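Local coordinates for uncharacterized protein (Staphylococcus aureus subsp. aureus, PDB 3H04) that is of unknown function but is probably an alpha/beta-hydrolase-fold enzyme that cleaves ester or related bonds, at residues P203-H216 / E226-S238. Residues are numbered along the deposited sequence; the frame is centred on the assembly and turned at random.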
loop_
_atom_site.group_PDB
_atom_site.type_symbol
_atom_site.label_atom_id
_atom_site.label_comp_id
_atom_site.label_asym_id
_atom_site.label_seq_id
_atom_site.Cartn_x
_atom_site.Cartn_y
_atom_site.Cartn_z
ATOM N N PRO A 203 5.971 -5.999 -17.956
ATOM C CA PRO A 203 7.370 -5.535 -18.056
ATOM C C PRO A 203 7.542 -4.181 -18.770
ATOM O O PRO A 203 8.330 -3.342 -18.308
ATOM C CB PRO A 203 8.031 -6.646 -18.859
ATOM C CG PRO A 203 7.310 -7.854 -18.441
ATOM C CD PRO A 203 5.862 -7.402 -18.417
ATOM N N ASP A 204 6.802 -3.981 -19.868
ATOM C CA ASP A 204 6.891 -2.748 -20.662
ATOM C C ASP A 204 6.358 -1.531 -19.919
ATOM O O ASP A 204 6.789 -0.412 -20.175
ATOM C CB ASP A 204 6.166 -2.894 -21.999
ATOM C CG ASP A 204 7.029 -3.555 -23.070
ATOM O OD1 ASP A 204 8.228 -3.828 -22.795
ATOM O OD2 ASP A 204 6.520 -3.758 -24.207
ATOM N N GLU A 205 5.431 -1.775 -18.990
ATOM C CA GLU A 205 4.883 -0.785 -18.108
ATOM C C GLU A 205 5.828 -0.492 -16.935
ATOM O O GLU A 205 6.037 0.683 -16.612
ATOM C CB GLU A 205 3.515 -1.277 -17.584
ATOM C CG GLU A 205 2.499 -1.495 -18.692
ATOM C CD GLU A 205 1.632 -0.275 -18.923
ATOM O OE1 GLU A 205 2.177 0.872 -18.903
ATOM O OE2 GLU A 205 0.388 -0.465 -19.102
ATOM N N LEU A 206 6.444 -1.529 -16.362
ATOM C CA LEU A 206 7.450 -1.339 -15.305
ATOM C C LEU A 206 8.628 -0.468 -15.801
ATOM O O LEU A 206 9.143 0.412 -15.092
ATOM C CB LEU A 206 7.977 -2.693 -14.828
ATOM C CG LEU A 206 7.055 -3.497 -13.916
ATOM C CD1 LEU A 206 7.675 -4.866 -13.664
ATOM C CD2 LEU A 206 6.844 -2.714 -12.607
ATOM N N LYS A 207 9.036 -0.738 -17.045
ATOM C CA LYS A 207 10.112 -0.013 -17.717
ATOM C C LYS A 207 9.882 1.488 -17.823
ATOM O O LYS A 207 10.815 2.251 -18.000
ATOM C CB LYS A 207 10.277 -0.534 -19.135
ATOM C CG LYS A 207 10.996 -1.841 -19.256
ATOM C CD LYS A 207 11.409 -2.089 -20.731
ATOM C CE LYS A 207 12.453 -1.140 -21.256
ATOM N NZ LYS A 207 12.989 -1.643 -22.575
ATOM N N THR A 208 8.627 1.906 -17.768
ATOM C CA THR A 208 8.306 3.315 -17.879
ATOM C C THR A 208 7.922 3.945 -16.558
ATOM O O THR A 208 7.481 5.081 -16.547
ATOM C CB THR A 208 7.137 3.518 -18.895
ATOM O OG1 THR A 208 5.962 2.932 -18.359
ATOM C CG2 THR A 208 7.491 2.881 -20.235
ATOM N N LEU A 209 8.071 3.217 -15.445
ATOM C CA LEU A 209 7.720 3.796 -14.146
ATOM C C LEU A 209 8.702 4.886 -13.730
ATOM O O LEU A 209 9.876 4.838 -14.125
ATOM C CB LEU A 209 7.618 2.730 -13.067
ATOM C CG LEU A 209 6.432 1.780 -13.063
ATOM C CD1 LEU A 209 6.540 0.911 -11.858
ATOM C CD2 LEU A 209 5.089 2.576 -13.085
ATOM N N PRO A 210 8.232 5.891 -12.946
ATOM C CA PRO A 210 9.144 6.877 -12.363
ATOM C C PRO A 210 10.035 6.191 -11.306
ATOM O O PRO A 210 9.891 5.012 -11.063
ATOM C CB PRO A 210 8.191 7.907 -11.717
ATOM C CG PRO A 210 7.019 7.102 -11.333
ATOM C CD PRO A 210 6.859 6.094 -12.465
ATOM N N PRO A 211 10.970 6.912 -10.688
ATOM C CA PRO A 211 11.855 6.181 -9.790
ATOM C C PRO A 211 11.168 5.514 -8.618
ATOM O O PRO A 211 10.242 6.083 -8.019
ATOM C CB PRO A 211 12.812 7.270 -9.275
ATOM C CG PRO A 211 12.825 8.313 -10.308
ATOM C CD PRO A 211 11.416 8.303 -10.866
ATOM N N VAL A 212 11.666 4.339 -8.249
ATOM C CA VAL A 212 11.081 3.552 -7.178
ATOM C C VAL A 212 12.039 3.310 -6.042
ATOM O O VAL A 212 13.161 2.777 -6.254
ATOM C CB VAL A 212 10.604 2.193 -7.643
ATOM C CG1 VAL A 212 9.842 1.537 -6.481
ATOM C CG2 VAL A 212 9.680 2.318 -8.951
ATOM N N PHE A 213 11.649 3.712 -4.839
ATOM C CA PHE A 213 12.442 3.367 -3.613
ATOM C C PHE A 213 11.869 2.079 -3.037
ATOM O O PHE A 213 10.663 2.008 -2.807
ATOM C CB PHE A 213 12.369 4.502 -2.617
ATOM C CG PHE A 213 13.200 4.310 -1.363
ATOM C CD1 PHE A 213 14.409 4.934 -1.236
ATOM C CD2 PHE A 213 12.745 3.468 -0.320
ATOM C CE1 PHE A 213 15.197 4.767 -0.082
ATOM C CE2 PHE A 213 13.519 3.293 0.827
ATOM C CZ PHE A 213 14.756 3.937 0.937
ATOM N N ILE A 214 12.686 1.056 -2.814
ATOM C CA ILE A 214 12.189 -0.240 -2.323
ATOM C C ILE A 214 12.865 -0.529 -1.004
ATOM O O ILE A 214 14.096 -0.396 -0.919
ATOM C CB ILE A 214 12.464 -1.368 -3.311
ATOM C CG1 ILE A 214 11.832 -0.994 -4.692
ATOM C CG2 ILE A 214 11.983 -2.733 -2.703
ATOM C CD1 ILE A 214 12.274 -1.854 -5.912
ATOM N N ALA A 215 12.078 -0.928 0.025
ATOM C CA ALA A 215 12.643 -1.467 1.297
ATOM C C ALA A 215 11.912 -2.792 1.516
ATOM O O ALA A 215 10.655 -2.815 1.474
ATOM C CB ALA A 215 12.440 -0.507 2.487
ATOM N N HIS A 216 12.651 -3.863 1.701
ATOM C CA HIS A 216 12.083 -5.175 1.797
ATOM C C HIS A 216 13.008 -6.124 2.553
ATOM O O HIS A 216 14.144 -6.098 2.321
ATOM C CB HIS A 216 11.798 -5.681 0.394
ATOM C CG HIS A 216 10.726 -6.713 0.314
ATOM N ND1 HIS A 216 9.886 -6.822 -0.757
ATOM C CD2 HIS A 216 10.381 -7.699 1.163
ATOM C CE1 HIS A 216 9.062 -7.825 -0.563
ATOM N NE2 HIS A 216 9.342 -8.371 0.595
ATOM N N GLU A 226 11.477 -11.694 -3.586
ATOM C CA GLU A 226 11.412 -11.776 -5.053
ATOM C C GLU A 226 10.435 -10.824 -5.749
ATOM O O GLU A 226 10.648 -10.479 -6.933
ATOM C CB GLU A 226 11.204 -13.230 -5.547
ATOM C CG GLU A 226 12.377 -14.131 -5.231
ATOM C CD GLU A 226 12.284 -14.856 -3.842
ATOM O OE1 GLU A 226 11.543 -14.438 -2.919
ATOM O OE2 GLU A 226 12.982 -15.873 -3.682
ATOM N N GLU A 227 9.377 -10.369 -5.059
ATOM C CA GLU A 227 8.461 -9.398 -5.679
ATOM C C GLU A 227 9.159 -8.052 -5.917
ATOM O O GLU A 227 8.919 -7.377 -6.942
ATOM C CB GLU A 227 7.190 -9.201 -4.855
ATOM C CG GLU A 227 6.302 -10.465 -4.786
ATOM C CD GLU A 227 5.948 -10.987 -6.210
ATOM O OE1 GLU A 227 5.625 -10.153 -7.106
ATOM O OE2 GLU A 227 6.012 -12.216 -6.447
ATOM N N SER A 228 10.043 -7.691 -5.004
ATOM C CA SER A 228 10.857 -6.487 -5.174
ATOM C C SER A 228 11.943 -6.695 -6.225
ATOM O O SER A 228 12.180 -5.785 -7.054
ATOM C CB SER A 228 11.502 -6.070 -3.857
ATOM O OG SER A 228 10.586 -5.419 -2.982
ATOM N N GLU A 229 12.592 -7.877 -6.203
ATOM C CA GLU A 229 13.608 -8.220 -7.240
ATOM C C GLU A 229 12.963 -8.159 -8.621
ATOM O O GLU A 229 13.546 -7.615 -9.552
ATOM C CB GLU A 229 14.237 -9.596 -6.995
ATOM C CG GLU A 229 14.979 -9.725 -5.677
ATOM C CD GLU A 229 15.346 -11.172 -5.282
ATOM O OE1 GLU A 229 14.994 -12.150 -5.989
ATOM O OE2 GLU A 229 16.010 -11.294 -4.239
ATOM N N HIS A 230 11.723 -8.629 -8.739
ATOM C CA HIS A 230 10.979 -8.539 -10.016
ATOM C C HIS A 230 10.852 -7.087 -10.533
ATOM O O HIS A 230 11.036 -6.821 -11.736
ATOM C CB HIS A 230 9.577 -9.144 -9.910
ATOM C CG HIS A 230 8.753 -8.995 -11.160
ATOM N ND1 HIS A 230 9.084 -9.609 -12.343
ATOM C CD2 HIS A 230 7.615 -8.298 -11.407
ATOM C CE1 HIS A 230 8.200 -9.292 -13.271
ATOM N NE2 HIS A 230 7.289 -8.512 -12.725
ATOM N N ILE A 231 10.548 -6.161 -9.629
ATOM C CA ILE A 231 10.405 -4.761 -10.015
ATOM C C ILE A 231 11.775 -4.222 -10.472
ATOM O O ILE A 231 11.898 -3.636 -11.557
ATOM C CB ILE A 231 9.814 -3.958 -8.845
ATOM C CG1 ILE A 231 8.351 -4.364 -8.662
ATOM C CG2 ILE A 231 9.866 -2.487 -9.126
ATOM C CD1 ILE A 231 7.798 -4.052 -7.337
ATOM N N MET A 232 12.797 -4.548 -9.704
ATOM C CA MET A 232 14.178 -4.152 -10.024
ATOM C C MET A 232 14.699 -4.790 -11.301
ATOM O O MET A 232 15.695 -4.312 -11.859
ATOM C CB MET A 232 15.131 -4.562 -8.883
ATOM C CG MET A 232 14.616 -4.252 -7.500
ATOM S SD MET A 232 15.471 -2.895 -6.681
ATOM C CE MET A 232 17.021 -3.694 -6.408
ATOM N N ASN A 233 14.115 -5.902 -11.749
ATOM C CA ASN A 233 14.431 -6.440 -13.070
ATOM C C ASN A 233 13.995 -5.573 -14.271
ATOM O O ASN A 233 14.377 -5.844 -15.396
ATOM C CB ASN A 233 13.874 -7.871 -13.223
ATOM C CG ASN A 233 14.592 -8.902 -12.307
ATOM O OD1 ASN A 233 15.638 -8.635 -11.698
ATOM N ND2 ASN A 233 13.999 -10.079 -12.197
ATOM N N HIS A 234 13.209 -4.530 -14.053
ATOM C CA HIS A 234 12.639 -3.763 -15.179
ATOM C C HIS A 234 12.655 -2.245 -15.048
ATOM O O HIS A 234 12.708 -1.568 -16.058
ATOM C CB HIS A 234 11.170 -4.209 -15.387
ATOM C CG HIS A 234 11.063 -5.631 -15.854
ATOM N ND1 HIS A 234 11.424 -6.004 -17.129
ATOM C CD2 HIS A 234 10.793 -6.780 -15.189
ATOM C CE1 HIS A 234 11.316 -7.313 -17.250
ATOM N NE2 HIS A 234 10.929 -7.811 -16.093
ATOM N N VAL A 235 12.478 -1.706 -13.842
ATOM C CA VAL A 235 12.333 -0.240 -13.701
ATOM C C VAL A 235 13.662 0.468 -13.919
ATOM O O VAL A 235 14.745 -0.127 -13.631
ATOM C CB VAL A 235 11.684 0.240 -12.369
ATOM C CG1 VAL A 235 10.252 -0.355 -12.210
ATOM C CG2 VAL A 235 12.593 -0.050 -11.161
ATOM N N PRO A 236 13.608 1.702 -14.481
ATOM C CA PRO A 236 14.850 2.329 -14.868
ATOM C C PRO A 236 15.643 2.976 -13.717
ATOM O O PRO A 236 16.856 3.148 -13.833
ATOM C CB PRO A 236 14.417 3.405 -15.904
ATOM C CG PRO A 236 12.895 3.597 -15.653
ATOM C CD PRO A 236 12.425 2.298 -15.171
ATOM N N HIS A 237 14.956 3.337 -12.638
ATOM C CA HIS A 237 15.604 3.985 -11.513
ATOM C C HIS A 237 15.070 3.366 -10.247
ATOM O O HIS A 237 13.831 3.435 -10.005
ATOM C CB HIS A 237 15.285 5.489 -11.506
ATOM C CG HIS A 237 15.589 6.173 -12.799
ATOM N ND1 HIS A 237 14.604 6.528 -13.703
ATOM C CD2 HIS A 237 16.752 6.535 -13.350
ATOM C CE1 HIS A 237 15.164 7.090 -14.758
ATOM N NE2 HIS A 237 16.468 7.108 -14.570
ATOM N N SER A 238 15.975 2.741 -9.475
ATOM C CA SER A 238 15.599 2.143 -8.194
ATOM C C SER A 238 16.649 2.370 -7.145
ATOM O O SER A 238 17.808 2.590 -7.430
ATOM C CB SER A 238 15.247 0.624 -8.296
ATOM O OG SER A 238 16.354 -0.207 -8.663
HETATM O O HOH W 1 12.115 3.768 -12.389
#
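Ser228 OG meets the edge of the His216 ring at ND1, 2.7 Å away and in the ring plane, in a hydrogen bond whose donor could be either partner. The ring's other nitrogen, NE2, is hydrogen-bonded to Val223 O, so both nitrogens are bonded, which should restrict the rotation of this buried imidazole. Beside it, Ile214 CG2 packs against Ser228, while Ile214 CD1 lies 3.4 Å from Met232 SD, their side chains passing alongside one another, pointing opposite ways. Strand 212-216 and helix 226-232 run nearly antiparallel (159°, axes 9.2 Å apart), as expected of the beta-alpha-beta crossover that leads to edge strand 238-243 of the alpha/beta-hydrolase sheet. Where that strand begins, Val212 N donates to His237 O at 2.9 Å and 167°, within the parallel Val212-Ser238 bridge. One water accepts from His237 N and lies 3.0 Å from Leu209 O, to which it can donate, linking the loops before the strands. On the loop before strand 238-243, Val235 CG1, anti to its carbonyl carbon (chi1 -60°), reaches Leu209 CD1 at 3.9 Å and borders Leu206 and Val212. Pro203 CB sits over one face of the His234 ring, displaced toward the rim, in a CH-pi contact 4.0 Å from the centroid.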